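Local structure of halogenase PltM (Pseudomonas fluorescens, 6BZN) at residues Leu412-Val415 and Trp416-Trp420; Cys402-Glu405 and Ala406-Asp409. The protein is a flavin-dependent halogenase that acts on phenolic substrates and is unusually versatile in the substrates and halides it accepts. All coordinates share one frame; numbering follows the deposited sequence.

Interaction 1 of 2, residues Leu412-Val415 and Trp416-Trp420; sequences LWNV and WHRVW
The backbone carbonyl of N414 is gripped by two side chains from the following turn, H417 and R418, instead of receiving the usual helical amide. All the residues lie on helix 410-441, and the i to i+3 and i to i+4 contacts on its first turns divide into a polar cluster and an aromatic one. In the polar cluster, H417 ND1 donates to N414 O at 2.8 Å with the oxygen close to the imidazole plane, which fixes the rotation of that ring. R418 NE reaches the same oxygen at 2.9 Å from well above the carbonyl plane. The guanidinium also meets the N414 side chain edge-on, its NH2 lying 2.8 Å from N414 OD1 while NE makes a second, longer bond to that oxygen; amide and guanidinium planes are turned 62° apart. A bend at chi2 (134°) folds the arginine chain back toward N414. Beyond the helix, the C-terminal segment supplies further acceptors: I514 O for N414 ND2, and N516 O and Y511 O for the guanidinium. In the aromatic cluster of W413, W416 and H417, the two indoles meet obliquely, with planes at 55°. H417 CB approaches the W413 indole obliquely, 3.9 Å from NE1, and the six-membered ring of W413 reaches the pyrrole edge of W416, CZ3 lying 3.6 Å from CD1.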
loop_
_atom_site.group_PDB
_atom_site.type_symbol
_atom_site.label_atom_id
_atom_site.label_comp_id
_atom_site.label_asym_id
_atom_site.label_seq_id
_atom_site.Cartn_x
_atom_site.Cartn_y
_atom_site.Cartn_z
ATOM N N LEU A 412 -10.309 11.265 19.510
ATOM C CA LEU A 412 -11.063 10.547 18.482
ATOM C C LEU A 412 -10.122 9.672 17.647
ATOM O O LEU A 412 -10.407 8.484 17.425
ATOM C CB LEU A 412 -11.847 11.525 17.600
ATOM C CG LEU A 412 -12.651 10.959 16.422
ATOM C CD1 LEU A 412 -13.629 9.896 16.872
ATOM C CD2 LEU A 412 -13.364 12.094 15.706
ATOM N N TRP A 413 -8.990 10.239 17.227
ATOM C CA TRP A 413 -7.999 9.455 16.490
ATOM C C TRP A 413 -7.553 8.243 17.311
ATOM O O TRP A 413 -7.485 7.125 16.802
ATOM C CB TRP A 413 -6.778 10.271 16.058
ATOM C CG TRP A 413 -5.824 9.387 15.384
ATOM C CD1 TRP A 413 -4.698 8.829 15.917
ATOM C CD2 TRP A 413 -5.966 8.839 14.080
ATOM N NE1 TRP A 413 -4.118 7.988 15.003
ATOM C CE2 TRP A 413 -4.875 7.979 13.865
ATOM C CE3 TRP A 413 -6.906 9.005 13.059
ATOM C CZ2 TRP A 413 -4.689 7.293 12.660
ATOM C CZ3 TRP A 413 -6.726 8.328 11.865
ATOM C CH2 TRP A 413 -5.627 7.473 11.675
ATOM N N ASN A 414 -7.247 8.472 18.584
ATOM C CA ASN A 414 -6.767 7.395 19.447
ATOM C C ASN A 414 -7.782 6.253 19.481
ATOM O O ASN A 414 -7.413 5.092 19.276
ATOM C CB ASN A 414 -6.449 7.962 20.850
ATOM C CG ASN A 414 -5.949 6.915 21.825
ATOM O OD1 ASN A 414 -5.508 5.833 21.452
ATOM N ND2 ASN A 414 -6.028 7.248 23.115
ATOM N N VAL A 415 -9.065 6.570 19.683
ATOM C CA VAL A 415 -10.086 5.526 19.692
ATOM C C VAL A 415 -10.178 4.867 18.303
ATOM O O VAL A 415 -10.153 3.638 18.181
ATOM C CB VAL A 415 -11.477 6.044 20.128
ATOM C CG1 VAL A 415 -12.459 4.899 20.149
ATOM C CG2 VAL A 415 -11.417 6.658 21.534
ATOM N N TRP A 416 -10.263 5.703 17.270
ATOM C CA TRP A 416 -10.411 5.208 15.894
ATOM C C TRP A 416 -9.288 4.268 15.439
ATOM O O TRP A 416 -9.572 3.254 14.798
ATOM C CB TRP A 416 -10.578 6.363 14.892
ATOM C CG TRP A 416 -10.432 5.907 13.474
ATOM C CD1 TRP A 416 -9.343 6.061 12.685
ATOM C CD2 TRP A 416 -11.376 5.150 12.717
ATOM N NE1 TRP A 416 -9.565 5.507 11.449
ATOM C CE2 TRP A 416 -10.805 4.924 11.449
ATOM C CE3 TRP A 416 -12.662 4.661 12.977
ATOM C CZ2 TRP A 416 -11.473 4.231 10.444
ATOM C CZ3 TRP A 416 -13.332 3.980 11.971
ATOM C CH2 TRP A 416 -12.725 3.764 10.719
ATOM N N HIS A 417 -8.039 4.579 15.772
ATOM C CA HIS A 417 -6.912 3.795 15.245
ATOM C C HIS A 417 -6.971 2.326 15.662
ATOM O O HIS A 417 -6.463 1.477 14.950
ATOM C CB HIS A 417 -5.549 4.446 15.530
ATOM C CG HIS A 417 -4.796 3.875 16.690
ATOM N ND1 HIS A 417 -5.108 4.170 18.001
ATOM C CD2 HIS A 417 -3.699 3.081 16.737
ATOM C CE1 HIS A 417 -4.253 3.562 18.804
ATOM N NE2 HIS A 417 -3.384 2.900 18.062
ATOM N N ARG A 418 -7.644 2.035 16.776
ATOM C CA ARG A 418 -7.838 0.658 17.236
ATOM C C ARG A 418 -8.748 -0.158 16.333
ATOM O O ARG A 418 -8.644 -1.372 16.320
ATOM C CB ARG A 418 -8.379 0.645 18.677
ATOM C CG ARG A 418 -7.406 1.262 19.672
ATOM C CD ARG A 418 -8.075 2.242 20.630
ATOM N NE ARG A 418 -7.047 3.027 21.306
ATOM C CZ ARG A 418 -6.293 2.609 22.325
ATOM N NH1 ARG A 418 -6.477 1.406 22.882
ATOM N NH2 ARG A 418 -5.342 3.400 22.799
ATOM N N VAL A 419 -9.634 0.502 15.585
ATOM C CA VAL A 419 -10.468 -0.174 14.574
ATOM C C VAL A 419 -9.576 -0.678 13.426
ATOM O O VAL A 419 -9.603 -1.864 13.073
ATOM C CB VAL A 419 -11.605 0.749 14.072
ATOM C CG1 VAL A 419 -12.405 0.110 12.941
ATOM C CG2 VAL A 419 -12.534 1.112 15.224
ATOM N N TRP A 420 -8.739 0.200 12.893
ATOM C CA TRP A 420 -7.722 -0.203 11.911
ATOM C C TRP A 420 -6.786 -1.285 12.475
ATOM O O TRP A 420 -6.554 -2.318 11.842
ATOM C CB TRP A 420 -6.889 1.002 11.456
ATOM C CG TRP A 420 -5.587 0.589 10.832
ATOM C CD1 TRP A 420 -5.407 0.059 9.587
ATOM C CD2 TRP A 420 -4.301 0.638 11.436
ATOM N NE1 TRP A 420 -4.080 -0.228 9.383
ATOM C CE2 TRP A 420 -3.379 0.118 10.504
ATOM C CE3 TRP A 420 -3.829 1.076 12.690
ATOM C CZ2 TRP A 420 -2.014 0.021 10.775
ATOM C CZ3 TRP A 420 -2.478 0.987 12.956
ATOM C CH2 TRP A 420 -1.582 0.455 12.008
#

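Interaction 2 of 2, residues Cys402-Glu405 and Ala406-Asp409; sequences CSYE and AFSD
F407 lays one face of its ring against the backbone of the preceding turn, with Y404 CA 3.9 Å from the ring centroid and nearly on its normal, a CH-pi contact. The same ring sends CE2 over one face of the Y404 phenol, 3.6 Å from CD2; the two side chains run side by side with their planes at 44°. With CG anti to its carbonyl carbon (chi1 -67°), F407 is folded back over S403 and Y404. An alanine at this position would remove the ring and is likely to leave a gap beside Y404 and the S403 backbone. Main-chain bonds hold the turn: A406 N donates to C402 O, F407 N to S403 O at 3.0 Å, and S408 N to E405 O at 3.2 Å. Near this last bond, a water bridges E405 OE2 and S408 OG, 2.9 Å from each. Farther out, D347 takes the Y404 hydroxyl in a hydrogen bond, W257 meets the Y404 ring, and W114 NE1 bonds to F407 O. D409 then caps the next helix, OD2 accepting from L412 N. The whole is a tight helix-to-helix connection: the last turn of helix 383-406 runs into a type I beta turn, A406 to D409, that ends on an N-cap aspartate.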
loop_
_atom_site.group_PDB
_atom_site.type_symbol
_atom_site.label_atom_id
_atom_site.label_comp_id
_atom_site.label_asym_id
_atom_site.label_seq_id
_atom_site.Cartn_x
_atom_site.Cartn_y
_atom_site.Cartn_z
ATOM N N CYS A 402 -12.896 7.526 6.571
ATOM C CA CYS A 402 -13.217 7.611 8.008
ATOM C C CYS A 402 -12.008 8.075 8.840
ATOM O O CYS A 402 -12.180 8.800 9.819
ATOM C CB CYS A 402 -13.778 6.284 8.515
ATOM S SG CYS A 402 -15.389 5.890 7.776
ATOM N N SER A 403 -10.795 7.687 8.441
ATOM C CA SER A 403 -9.589 8.142 9.111
ATOM C C SER A 403 -9.386 9.652 8.982
ATOM O O SER A 403 -9.061 10.316 9.957
ATOM C CB SER A 403 -8.358 7.417 8.569
ATOM O OG SER A 403 -8.425 6.036 8.848
ATOM N N TYR A 404 -9.562 10.183 7.775
ATOM C CA TYR A 404 -9.424 11.624 7.568
ATOM C C TYR A 404 -10.419 12.422 8.453
ATOM O O TYR A 404 -10.104 13.511 8.895
ATOM C CB TYR A 404 -9.603 11.998 6.098
ATOM C CG TYR A 404 -8.338 11.996 5.251
ATOM C CD1 TYR A 404 -7.847 10.826 4.688
ATOM C CD2 TYR A 404 -7.650 13.181 4.979
ATOM C CE1 TYR A 404 -6.714 10.838 3.880
ATOM C CE2 TYR A 404 -6.520 13.190 4.176
ATOM C CZ TYR A 404 -6.053 12.015 3.619
ATOM O OH TYR A 404 -4.926 12.033 2.799
ATOM N N GLU A 405 -11.610 11.878 8.698
ATOM C CA GLU A 405 -12.556 12.526 9.617
ATOM C C GLU A 405 -12.046 12.431 11.060
ATOM O O GLU A 405 -12.146 13.393 11.821
ATOM C CB GLU A 405 -13.939 11.900 9.499
ATOM C CG GLU A 405 -15.010 12.543 10.375
ATOM C CD GLU A 405 -15.333 13.985 10.011
ATOM O OE1 GLU A 405 -15.078 14.424 8.865
ATOM O OE2 GLU A 405 -15.871 14.683 10.896
ATOM N N ALA A 406 -11.492 11.278 11.423
ATOM C CA ALA A 406 -10.902 11.091 12.744
ATOM C C ALA A 406 -9.679 11.981 13.013
ATOM O O ALA A 406 -9.313 12.159 14.178
ATOM C CB ALA A 406 -10.538 9.636 12.967
ATOM N N PHE A 407 -9.042 12.519 11.969
ATOM C CA PHE A 407 -7.961 13.488 12.150
ATOM C C PHE A 407 -8.376 14.764 12.903
ATOM O O PHE A 407 -7.504 15.520 13.324
ATOM C CB PHE A 407 -7.379 13.980 10.808
ATOM C CG PHE A 407 -6.632 12.952 9.975
ATOM C CD1 PHE A 407 -6.242 11.694 10.453
ATOM C CD2 PHE A 407 -6.256 13.310 8.680
ATOM C CE1 PHE A 407 -5.540 10.804 9.624
ATOM C CE2 PHE A 407 -5.551 12.439 7.865
ATOM C CZ PHE A 407 -5.200 11.179 8.327
ATOM N N SER A 408 -9.678 15.037 13.031
ATOM C CA SER A 408 -10.148 16.284 13.671
ATOM C C SER A 408 -9.806 16.437 15.154
ATOM O O SER A 408 -9.875 17.540 15.660
ATOM C CB SER A 408 -11.670 16.447 13.525
ATOM O OG SER A 408 -12.342 15.356 14.126
ATOM N N ASP A 409 -9.476 15.356 15.845
ATOM C CA ASP A 409 -9.289 15.395 17.301
ATOM C C ASP A 409 -8.405 14.230 17.743
ATOM O O ASP A 409 -8.585 13.101 17.274
ATOM C CB ASP A 409 -10.667 15.301 17.966
ATOM C CG ASP A 409 -10.590 15.242 19.475
ATOM O OD1 ASP A 409 -10.274 16.271 20.089
ATOM O OD2 ASP A 409 -10.847 14.165 20.042
HETATM O O HOH W 1 -15.047 14.414 13.688
#

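Followed from the N terminus, the chain completes interaction 2 at the end of helix 383-406 and the turn after it, then opens interaction 1 on the first turns of helix 410-441. The two are in series, neither nested nor crossed; interaction 2 closes the turn between the helices, while interaction 1 stays within one helix and closes no loop. Across the short connection the second helix packs back against the first: W416 NE1 probably bonds to S403 OG at 2.9 Å, and the W413 ring meets F407. Helix 465-483 borders both contacts, touching C402 and E405 in one and L412 and W416 in the other, while helix 488-502 is reached from interaction 1.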